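Local coordinates for cyclic nucleotide-gated potassium channel mll3241 (PDB 4MUV), which opens a potassium-conducting pore when cyclic AMP binds, the part here being its cytoplasmic cyclic nucleotide-binding domain, mutated for inverted ligand selectivity and holding cyclic GMP, at residues 53-59 and 88-94; 66-70 and 96-100; 82-86 and 131-136. The protein carries 3 engineered substitutions. All blocks are in the same frame, centred on the assembly; numbering follows the deposited sequence. Where two conformers were deposited one is given.

Contact 1: 53-59 and 88-94. With PCG (cyclic guanosine monophosphate), chain C.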
loop_
_atom_site.group_PDB
_atom_site.type_symbol
_atom_site.label_atom_id
_atom_site.label_comp_id
_atom_site.label_asym_id
_atom_site.label_seq_id
_atom_site.Cartn_x
_atom_site.Cartn_y
_atom_site.Cartn_z
ATOM N N GLY A 53 15.482 1.226 -5.300
ATOM C CA GLY A 53 16.516 0.219 -5.370
ATOM C C GLY A 53 16.514 -0.832 -4.290
ATOM O O GLY A 53 17.264 -1.804 -4.390
ATOM N N GLU A 54 15.726 -0.643 -3.234
ATOM C CA GLU A 54 15.695 -1.599 -2.127
ATOM C C GLU A 54 14.678 -2.690 -2.422
ATOM O O GLU A 54 13.740 -2.499 -3.199
ATOM C CB GLU A 54 15.383 -0.895 -0.791
ATOM C CG GLU A 54 16.460 0.130 -0.437
ATOM C CD GLU A 54 16.452 0.639 1.010
ATOM O OE1 GLU A 54 15.437 0.458 1.724
ATOM O OE2 GLU A 54 17.480 1.250 1.419
ATOM N N PRO A 55 14.842 -3.862 -1.797
ATOM C CA PRO A 55 13.844 -4.914 -1.981
ATOM C C PRO A 55 12.523 -4.476 -1.357
ATOM O O PRO A 55 12.523 -3.741 -0.359
ATOM C CB PRO A 55 14.430 -6.106 -1.219
ATOM C CG PRO A 55 15.863 -5.800 -1.059
ATOM C CD PRO A 55 15.977 -4.316 -0.986
ATOM N N GLY A 56 11.417 -4.920 -1.947
ATOM C CA GLY A 56 10.088 -4.625 -1.445
ATOM C C GLY A 56 9.406 -5.894 -0.984
ATOM O O GLY A 56 9.368 -6.874 -1.707
ATOM N N ASP A 57 8.868 -5.869 0.226
ATOM C CA ASP A 57 8.201 -7.024 0.816
ATOM C C ASP A 57 6.822 -6.678 1.337
ATOM O O ASP A 57 6.217 -7.482 2.029
ATOM C CB ASP A 57 9.053 -7.588 1.963
ATOM C CG ASP A 57 9.209 -6.600 3.102
ATOM O OD1 ASP A 57 8.810 -5.424 2.921
ATOM O OD2 ASP A 57 9.789 -6.975 4.161
ATOM N N ARG A 58 6.324 -5.499 0.999
ATOM C CA ARG A 58 4.992 -5.093 1.414
ATOM C C ARG A 58 4.511 -3.943 0.553
ATOM O O ARG A 58 5.278 -3.345 -0.200
ATOM C CB ARG A 58 5.030 -4.657 2.866
ATOM C CG ARG A 58 5.847 -3.403 3.075
ATOM C CD ARG A 58 6.331 -3.255 4.495
ATOM N NE ARG A 58 7.310 -4.274 4.814
ATOM C CZ ARG A 58 7.734 -4.556 6.038
ATOM N NH1 ARG A 58 7.270 -3.887 7.086
ATOM N NH2 ARG A 58 8.628 -5.511 6.209
ATOM N N MET A 59 3.223 -3.639 0.645
ATOM C CA MET A 59 2.690 -2.424 0.029
ATOM C C MET A 59 1.815 -1.712 1.047
ATOM O O MET A 59 1.618 -2.206 2.167
ATOM C CB MET A 59 1.942 -2.695 -1.275
ATOM C CG MET A 59 0.664 -3.471 -1.088
ATOM S SD MET A 59 -0.407 -3.463 -2.536
ATOM C CE MET A 59 -0.889 -1.741 -2.569
ATOM N N LEU A 88 6.065 -5.852 -5.604
ATOM C CA LEU A 88 5.415 -7.121 -5.302
ATOM C C LEU A 88 5.005 -7.887 -6.555
ATOM O O LEU A 88 5.067 -9.120 -6.584
ATOM C CB LEU A 88 4.217 -6.920 -4.381
ATOM C CG LEU A 88 4.483 -6.222 -3.055
ATOM C CD1 LEU A 88 3.220 -6.165 -2.199
ATOM C CD2 LEU A 88 5.598 -6.903 -2.301
ATOM N N ILE A 89 4.606 -7.153 -7.588
ATOM C CA ILE A 89 4.225 -7.783 -8.858
ATOM C C ILE A 89 5.403 -8.226 -9.708
ATOM O O ILE A 89 5.358 -9.274 -10.322
ATOM C CB ILE A 89 3.454 -6.824 -9.748
ATOM C CG1 ILE A 89 2.154 -6.454 -9.083
ATOM C CG2 ILE A 89 3.175 -7.472 -11.154
ATOM C CD1 ILE A 89 1.493 -5.220 -9.689
ATOM N N SER A 90 6.417 -7.379 -9.824
ATOM C CA SER A 90 7.543 -7.659 -10.716
ATOM C C SER A 90 8.681 -8.452 -10.042
ATOM O O SER A 90 9.482 -9.073 -10.727
ATOM C CB SER A 90 8.087 -6.347 -11.293
ATOM O OG SER A 90 8.730 -5.609 -10.284
ATOM N N GLY A 91 8.734 -8.450 -8.710
ATOM C CA GLY A 91 9.860 -9.005 -7.962
ATOM C C GLY A 91 11.103 -8.137 -8.003
ATOM O O GLY A 91 12.159 -8.479 -7.470
ATOM N N GLU A 92 10.956 -6.978 -8.617
ATOM C CA GLU A 92 12.063 -6.068 -8.811
ATOM C C GLU A 92 12.179 -5.132 -7.625
ATOM O O GLU A 92 11.262 -5.017 -6.814
ATOM C CB GLU A 92 11.891 -5.262 -10.104
ATOM C CG GLU A 92 11.854 -6.115 -11.372
ATOM C CD GLU A 92 13.176 -6.811 -11.682
ATOM O OE1 GLU A 92 14.240 -6.350 -11.208
ATOM O OE2 GLU A 92 13.153 -7.825 -12.410
ATOM N N PRO A 93 13.309 -4.454 -7.532
ATOM C CA PRO A 93 13.469 -3.498 -6.443
ATOM C C PRO A 93 12.482 -2.345 -6.546
ATOM O O PRO A 93 11.902 -2.094 -7.599
ATOM C CB PRO A 93 14.908 -3.012 -6.633
ATOM C CG PRO A 93 15.582 -4.158 -7.347
ATOM C CD PRO A 93 14.557 -4.644 -8.295
ATOM N N ARG A 94 12.320 -1.628 -5.454
ATOM C CA ARG A 94 11.506 -0.431 -5.463
ATOM C C ARG A 94 11.934 0.481 -6.602
ATOM O O ARG A 94 13.134 0.683 -6.852
ATOM C CB ARG A 94 11.659 0.344 -4.161
ATOM C CG ARG A 94 11.202 -0.331 -2.885
ATOM C CD ARG A 94 9.739 -0.676 -2.928
ATOM N NE ARG A 94 9.295 -1.177 -1.638
ATOM C CZ ARG A 94 8.127 -1.754 -1.423
ATOM N NH1 ARG A 94 7.274 -1.937 -2.416
ATOM N NH2 ARG A 94 7.808 -2.152 -0.189
HETATM P PA PCG C . 7.341 0.281 -5.858
HETATM O O1A PCG C . 7.209 -1.053 -5.153
HETATM O O2A PCG C . 8.226 0.316 -7.053
HETATM O "O5'" PCG C . 7.843 1.324 -4.835
HETATM C "C5'" PCG C . 7.715 2.647 -5.099
HETATM C "C4'" PCG C . 6.238 2.928 -5.425
HETATM O "O4'" PCG C . 5.826 4.316 -5.712
HETATM C "C3'" PCG C . 5.858 2.190 -6.524
HETATM O "O3'" PCG C . 5.879 0.751 -6.268
HETATM C "C2'" PCG C . 4.421 2.784 -6.825
HETATM O "O2'" PCG C . 3.446 2.031 -6.105
HETATM C "C1'" PCG C . 4.483 4.115 -6.375
HETATM N N9 PCG C . 4.320 5.141 -7.361
HETATM C C8 PCG C . 3.310 6.070 -7.435
HETATM N N7 PCG C . 3.402 6.808 -8.543
HETATM C C5 PCG C . 4.513 6.336 -9.199
HETATM C C6 PCG C . 5.119 6.724 -10.443
HETATM O O6 PCG C . 4.715 7.639 -11.202
HETATM N N1 PCG C . 6.241 6.003 -10.775
HETATM C C2 PCG C . 6.739 4.949 -10.026
HETATM N N2 PCG C . 7.834 4.299 -10.461
HETATM N N3 PCG C . 6.190 4.549 -8.834
HETATM C C4 PCG C . 5.050 5.298 -8.475
HETATM O O HOH W 1 11.290 -1.373 0.459
HETATM O O HOH W 2 11.658 -6.357 -4.474
#
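R94 NH2 donates to the carbonyl O of R58 at 2.8 Å (N-H...O 164°), with a weak second bond from NH1 to that oxygen. From the same guanidinium, NH1 also holds the cyclic phosphate, donating to O1A of the nucleotide at 2.9 Å. Both acceptors lie at the edge of the group, close to its plane. The third nitrogen, NE, gives its hydrogen to a water that also donates to P55 O, which leaves the group little freedom to rotate. One face of the guanidinium is covered by G56, whose CA sits over its centre, 3.5 Å from R94 CZ; a CB on G56 would collide there. The bend at chi2 (-60°) turns the arginine back toward this loop, and beyond it the chain runs extended.

The backbone fixes the root of the side chain: R94 N donates to E54 O at 2.8 Å, almost straight (173°), and G53 N to R94 O at 2.9 Å. A second water joins G56 N to E92 O. The side chain of R58 grips D57 side-on, NE on OD1 and NH2 on OD2.

The apolar part of the contact lies on the buried side. L88 sets CD1 against M59 CB at 3.8 Å and lays CD2 over the backbone at R58 N, a buried amide with no partner in the model; F114 of helix 111-120 touches both L88 and M59. Replacing R94 by a leucine would probably leave phosphate O1A without its cationic partner and R58 O without its donors. Helix 85-90 and the loop after it form the phosphate-binding cassette of this family, and 53-59 positions its arginine, whose charge probably offsets that of the phosphate.

Contact 2: 66-70 and 96-100. With PCG (cyclic guanosine monophosphate), chain C.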
loop_
_atom_site.group_PDB
_atom_site.type_symbol
_atom_site.label_atom_id
_atom_site.label_comp_id
_atom_site.label_asym_id
_atom_site.label_seq_id
_atom_site.Cartn_x
_atom_site.Cartn_y
_atom_site.Cartn_z
ATOM N N SER A 66 -0.911 12.325 3.485
ATOM C CA SER A 66 -0.401 12.092 2.146
ATOM C C SER A 66 1.078 11.727 2.113
ATOM O O SER A 66 1.847 12.035 3.037
ATOM C CB SER A 66 -0.651 13.310 1.265
ATOM O OG SER A 66 0.044 14.432 1.757
ATOM N N VAL A 67 1.455 11.059 1.023
ATOM C CA VAL A 67 2.842 10.754 0.708
ATOM C C VAL A 67 3.282 11.450 -0.566
ATOM O O VAL A 67 2.457 11.817 -1.395
ATOM C CB VAL A 67 3.095 9.237 0.594
ATOM C CG1 VAL A 67 2.728 8.543 1.883
ATOM C CG2 VAL A 67 2.369 8.644 -0.581
ATOM N N SER A 68 4.595 11.576 -0.699
ATOM C CA SER A 68 5.267 12.156 -1.847
ATOM C C SER A 68 6.039 11.060 -2.574
ATOM O O SER A 68 6.781 10.317 -1.952
ATOM C CB SER A 68 6.254 13.194 -1.305
ATOM O OG SER A 68 7.175 13.601 -2.258
ATOM N N VAL A 69 5.856 10.971 -3.884
ATOM C CA VAL A 69 6.544 9.991 -4.726
ATOM C C VAL A 69 7.571 10.722 -5.576
ATOM O O VAL A 69 7.219 11.597 -6.371
ATOM C CB VAL A 69 5.553 9.229 -5.639
ATOM C CG1 VAL A 69 6.307 8.196 -6.484
ATOM C CG2 VAL A 69 4.431 8.597 -4.816
ATOM N N ALA A 70 8.840 10.353 -5.405
ATOM C CA ALA A 70 9.942 10.981 -6.128
ATOM C C ALA A 70 10.192 10.247 -7.442
ATOM O O ALA A 70 10.923 9.298 -7.489
ATOM C CB ALA A 70 11.209 10.983 -5.260
ATOM N N ALA A 96 10.895 3.775 -6.948
ATOM C CA ALA A 96 10.875 5.180 -6.569
ATOM C C ALA A 96 10.908 5.245 -5.053
ATOM O O ALA A 96 10.464 4.328 -4.373
ATOM C CB ALA A 96 9.620 5.858 -7.096
ATOM N N THR A 97 11.419 6.365 -4.548
ATOM C CA THR A 97 11.387 6.665 -3.129
ATOM C C THR A 97 10.071 7.373 -2.787
ATOM O O THR A 97 9.694 8.364 -3.428
ATOM C CB THR A 97 12.596 7.507 -2.743
ATOM O OG1 THR A 97 13.765 6.721 -3.007
ATOM C CG2 THR A 97 12.555 7.914 -1.258
ATOM N N VAL A 98 9.383 6.839 -1.796
ATOM C CA VAL A 98 8.135 7.395 -1.309
ATOM C C VAL A 98 8.365 7.794 0.139
ATOM O O VAL A 98 8.866 7.009 0.928
ATOM C CB VAL A 98 6.988 6.361 -1.410
ATOM C CG1 VAL A 98 5.670 6.964 -0.932
ATOM C CG2 VAL A 98 6.878 5.812 -2.818
ATOM N N SER A 99 7.959 9.011 0.470
ATOM C CA SER A 99 8.157 9.628 1.771
ATOM C C SER A 99 6.824 10.182 2.279
ATOM O O SER A 99 5.951 10.537 1.479
ATOM C CB SER A 99 9.135 10.802 1.640
ATOM O OG SER A 99 10.362 10.443 1.037
ATOM N N ALA A 100 6.671 10.290 3.585
ATOM C CA ALA A 100 5.518 10.987 4.119
ATOM C C ALA A 100 5.618 12.464 3.730
ATOM O O ALA A 100 6.663 13.090 3.888
ATOM C CB ALA A 100 5.469 10.852 5.623
HETATM P PA PCG C . 7.341 0.281 -5.858
HETATM O O1A PCG C . 7.209 -1.053 -5.153
HETATM O O2A PCG C . 8.226 0.316 -7.053
HETATM O "O5'" PCG C . 7.843 1.324 -4.835
HETATM C "C5'" PCG C . 7.715 2.647 -5.099
HETATM C "C4'" PCG C . 6.238 2.928 -5.425
HETATM O "O4'" PCG C . 5.826 4.316 -5.712
HETATM C "C3'" PCG C . 5.858 2.190 -6.524
HETATM O "O3'" PCG C . 5.879 0.751 -6.268
HETATM C "C2'" PCG C . 4.421 2.784 -6.825
HETATM O "O2'" PCG C . 3.446 2.031 -6.105
HETATM C "C1'" PCG C . 4.483 4.115 -6.375
HETATM N N9 PCG C . 4.320 5.141 -7.361
HETATM C C8 PCG C . 3.310 6.070 -7.435
HETATM N N7 PCG C . 3.402 6.808 -8.543
HETATM C C5 PCG C . 4.513 6.336 -9.199
HETATM C C6 PCG C . 5.119 6.724 -10.443
HETATM O O6 PCG C . 4.715 7.639 -11.202
HETATM N N1 PCG C . 6.241 6.003 -10.775
HETATM C C2 PCG C . 6.739 4.949 -10.026
HETATM N N2 PCG C . 7.834 4.299 -10.461
HETATM N N3 PCG C . 6.190 4.549 -8.834
HETATM C C4 PCG C . 5.050 5.298 -8.475
HETATM O O HOH W 3 12.929 7.981 -6.285
#
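Strands 67-70 and 97-100 run antiparallel, 157° between their directions, with S68 and S99 a hydrogen-bonded pair: S68 N donates to S99 O at 2.8 Å and S99 N to S68 O at 3.0 Å. Farther along, A70 N donates to T97 O, and a water then links A70 O with T97 N. V98 CA adds a CA-H...O contact to S68 O.

On the face turned to the nucleotide, V69 and V98 form a non-hydrogen-bonded pair. V98 divides its two methyls: CG1, anti to the backbone N (chi1 -178°), meets V67 CG2 at 3.7 Å, whereas CG2 swings to the ribose and comes within 3.4 Å of O4' of the nucleotide. V69 lays CG1 over one face of the guanine, 3.7 Å from C4 of the base, with CG2 near C8. A96 follows the same wall, its CB touching A70 O and its carbonyl O lying 3.3 Å from C5' of the nucleotide. The opposite face bears S68, S99 and T97, whose OG1 is bonded to I52 N.

These strands are the middle pair of a four-strand sheet of the beta-roll, and against sugar and base they offer chiefly hydrocarbon, a surface that grips by shape and dispersion rather than by charge.

Contact 3: 82-86 and 131-136. With PCG (cyclic guanosine monophosphate), chain C.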
loop_
_atom_site.group_PDB
_atom_site.type_symbol
_atom_site.label_atom_id
_atom_site.label_comp_id
_atom_site.label_asym_id
_atom_site.label_seq_id
_atom_site.Cartn_x
_atom_site.Cartn_y
_atom_site.Cartn_z
ATOM N N PHE A 82 -2.729 3.988 -3.116
ATOM C CA PHE A 82 -1.848 2.917 -2.639
ATOM C C PHE A 82 -0.536 2.973 -3.392
ATOM O O PHE A 82 -0.440 3.538 -4.484
ATOM C CB PHE A 82 -2.497 1.530 -2.732
ATOM C CG PHE A 82 -2.969 1.176 -4.107
ATOM C CD1 PHE A 82 -2.081 0.749 -5.086
ATOM C CD2 PHE A 82 -4.313 1.250 -4.431
ATOM C CE1 PHE A 82 -2.508 0.418 -6.353
ATOM C CE2 PHE A 82 -4.750 0.925 -5.706
ATOM C CZ PHE A 82 -3.833 0.501 -6.668
ATOM N N PHE A 83 0.497 2.427 -2.766
ATOM C CA PHE A 83 1.826 2.362 -3.365
ATOM C C PHE A 83 2.585 1.156 -2.831
ATOM O O PHE A 83 2.269 0.625 -1.770
ATOM C CB PHE A 83 2.576 3.671 -3.114
ATOM C CG PHE A 83 2.873 3.950 -1.672
ATOM C CD1 PHE A 83 1.970 4.630 -0.882
ATOM C CD2 PHE A 83 4.073 3.561 -1.111
ATOM C CE1 PHE A 83 2.256 4.881 0.453
ATOM C CE2 PHE A 83 4.350 3.810 0.222
ATOM C CZ PHE A 83 3.455 4.467 1.000
ATOM N N GLY A 84 3.614 0.751 -3.585
ATOM C CA GLY A 84 4.435 -0.399 -3.231
ATOM C C GLY A 84 4.048 -1.681 -3.932
ATOM O O GLY A 84 4.714 -2.699 -3.768
ATOM N N GLU A 85 2.978 -1.624 -4.729
ATOM C CA GLU A 85 2.539 -2.802 -5.472
ATOM C C GLU A 85 3.526 -3.226 -6.555
ATOM O O GLU A 85 3.622 -4.391 -6.874
ATOM C CB GLU A 85 1.160 -2.578 -6.118
ATOM C CG GLU A 85 1.088 -1.624 -7.321
ATOM C CD GLU A 85 1.375 -0.171 -6.941
ATOM O OE1 GLU A 85 1.101 0.217 -5.778
ATOM O OE2 GLU A 85 1.888 0.582 -7.794
ATOM N N MET A 86 4.288 -2.296 -7.112
ATOM C CA MET A 86 5.096 -2.639 -8.274
ATOM C C MET A 86 6.152 -3.672 -7.945
ATOM O O MET A 86 6.347 -4.617 -8.707
ATOM C CB MET A 86 5.718 -1.387 -8.895
ATOM C CG MET A 86 4.689 -0.476 -9.540
ATOM S SD MET A 86 5.285 1.169 -9.971
ATOM C CE MET A 86 6.322 0.750 -11.363
ATOM N N THR A 131 -2.264 -0.487 -12.626
ATOM C CA THR A 131 -1.672 0.648 -11.912
ATOM C C THR A 131 -0.146 0.637 -12.079
ATOM O O THR A 131 0.462 1.678 -12.339
ATOM C CB THR A 131 -2.075 0.640 -10.420
ATOM O OG1 THR A 131 -3.487 0.845 -10.316
ATOM C CG2 THR A 131 -1.371 1.749 -9.676
ATOM N N ALA A 132 0.474 -0.538 -11.974
ATOM C CA ALA A 132 1.919 -0.665 -12.194
ATOM C C ALA A 132 2.284 -0.238 -13.615
ATOM O O ALA A 132 3.242 0.523 -13.808
ATOM C CB ALA A 132 2.376 -2.093 -11.934
ATOM N N LEU A 133 1.510 -0.675 -14.599
ATOM C CA LEU A 133 1.733 -0.252 -15.975
ATOM C C LEU A 133 1.589 1.254 -16.168
ATOM O O LEU A 133 2.404 1.879 -16.830
ATOM C CB LEU A 133 0.792 -0.971 -16.936
ATOM C CG LEU A 133 1.118 -2.418 -17.245
ATOM C CD1 LEU A 133 0.019 -2.992 -18.079
ATOM C CD2 LEU A 133 2.451 -2.546 -17.980
ATOM N N GLU A 134 0.553 1.847 -15.587
ATOM C CA GLU A 134 0.344 3.270 -15.679
ATOM C C GLU A 134 1.554 4.034 -15.151
ATOM O O GLU A 134 1.956 5.039 -15.718
ATOM C CB GLU A 134 -0.913 3.598 -14.867
ATOM C CG GLU A 134 -1.259 5.061 -14.780
ATOM C CD GLU A 134 -2.231 5.372 -13.656
ATOM O OE1 GLU A 134 -3.105 4.515 -13.373
ATOM O OE2 GLU A 134 -2.098 6.463 -13.061
ATOM N N ARG A 135 2.060 3.572 -14.008
ATOM C CA ARG A 135 3.159 4.244 -13.325
ATOM C C ARG A 135 4.459 4.088 -14.127
ATOM O O ARG A 135 5.202 5.040 -14.290
ATOM C CB ARG A 135 3.231 3.777 -11.863
ATOM C CG ARG A 135 2.063 4.361 -11.074
ATOM C CD ARG A 135 1.813 3.729 -9.741
ATOM N NE ARG A 135 0.729 4.454 -9.078
ATOM C CZ ARG A 135 0.270 4.207 -7.856
ATOM N NH1 ARG A 135 0.686 3.178 -7.160
ATOM N NH2 ARG A 135 -0.652 4.994 -7.350
ATOM N N ARG A 136 4.703 2.897 -14.664
ATOM C CA ARG A 136 5.819 2.706 -15.599
ATOM C C ARG A 136 5.664 3.636 -16.805
ATOM O O ARG A 136 6.652 4.181 -17.295
ATOM C CB ARG A 136 5.937 1.245 -16.058
ATOM C CG ARG A 136 6.418 0.270 -14.990
ATOM C CD ARG A 136 7.825 0.543 -14.471
ATOM N NE ARG A 136 8.288 -0.514 -13.568
ATOM C CZ ARG A 136 9.434 -0.519 -12.880
ATOM N NH1 ARG A 136 10.292 0.478 -12.968
ATOM N NH2 ARG A 136 9.722 -1.553 -12.089
HETATM P PA PCG C . 7.341 0.281 -5.858
HETATM O O1A PCG C . 7.209 -1.053 -5.153
HETATM O O2A PCG C . 8.226 0.316 -7.053
HETATM O "O5'" PCG C . 7.843 1.324 -4.835
HETATM C "C5'" PCG C . 7.715 2.647 -5.099
HETATM C "C4'" PCG C . 6.238 2.928 -5.425
HETATM O "O4'" PCG C . 5.826 4.316 -5.712
HETATM C "C3'" PCG C . 5.858 2.190 -6.524
HETATM O "O3'" PCG C . 5.879 0.751 -6.268
HETATM C "C2'" PCG C . 4.421 2.784 -6.825
HETATM O "O2'" PCG C . 3.446 2.031 -6.105
HETATM C "C1'" PCG C . 4.483 4.115 -6.375
HETATM N N9 PCG C . 4.320 5.141 -7.361
HETATM C C8 PCG C . 3.310 6.070 -7.435
HETATM N N7 PCG C . 3.402 6.808 -8.543
HETATM C C5 PCG C . 4.513 6.336 -9.199
HETATM C C6 PCG C . 5.119 6.724 -10.443
HETATM O O6 PCG C . 4.715 7.639 -11.202
HETATM N N1 PCG C . 6.241 6.003 -10.775
HETATM C C2 PCG C . 6.739 4.949 -10.026
HETATM N N2 PCG C . 7.834 4.299 -10.461
HETATM N N3 PCG C . 6.190 4.549 -8.834
HETATM C C4 PCG C . 5.050 5.298 -8.475
HETATM O O HOH W 4 -3.267 4.692 -5.936
#
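The end of strand 82-83, G84 and the first turn of helix 85-90 pack directly against helix 122-139 beside the nucleotide, and M86 and A132 bring the backbones nearest, CA to CA 5.4 Å. G84 adopts a positive phi (97°) and donates its N to O2' of the ribose at 2.8 Å.

R135 reaches from the helix to the strand; its chain, extended from CG to NE, lies over the face of the purine opposite V69, CG 3.7 Å from C5 of the base. Its guanidinium takes F82 O end-on: NH1 of R135 donates to that oxygen at 2.9 Å and NH2 at 3.2 Å, both near the guanidinium plane. NH1 also makes a salt bridge to E85 OE2 at 2.9 Å, coming from the syn side but well out of the carboxylate plane; the two planes are 51° apart. One face of the guanidinium carries C8 of the base, and the other meets T131 CG2. E85 OE2 has a second partner, since the ribose O2' donates to it at 2.7 Å.

M86 packs beside this network: CG on A132 CB at 3.7 Å, SD against the sugar and R135 CB, and the bend at chi3 (72°) carries CE over one face of the R136 guanidinium. The F82 ring rests against T131, whose OG1 bonds to I127 O, and meets F128 edge-to-face.

Helix 122-139 is the C-terminal helix that closes over the nucleotide in this family. Here R135 ties it to strand and cassette, and E85, shared by arginine and ribose hydroxyl, probably helps couple that closure to the bound sugar.

All three contacts close on one nucleotide. Contact 2 is buried, while contacts 1 and 3 are partly buried, the exposed residues being mostly in contact 1. Contact 1 meets the phosphate through one arginine, contact 3 the ribose hydroxyl and base through a shared carboxylate and another arginine, and contact 2 the sugar and base through aliphatic side chains. Contacts 1 and 3 both use helix 85-90 and touch directly, with a weak bond from R94 NH1 to G84 O and M59 packed on F82 and F83. F83 also joins contact 3 to contact 2, its ring touching V67 and V98. Charge thus gathers around the cassette and the C-terminal helix, hydrocarbon on the roll.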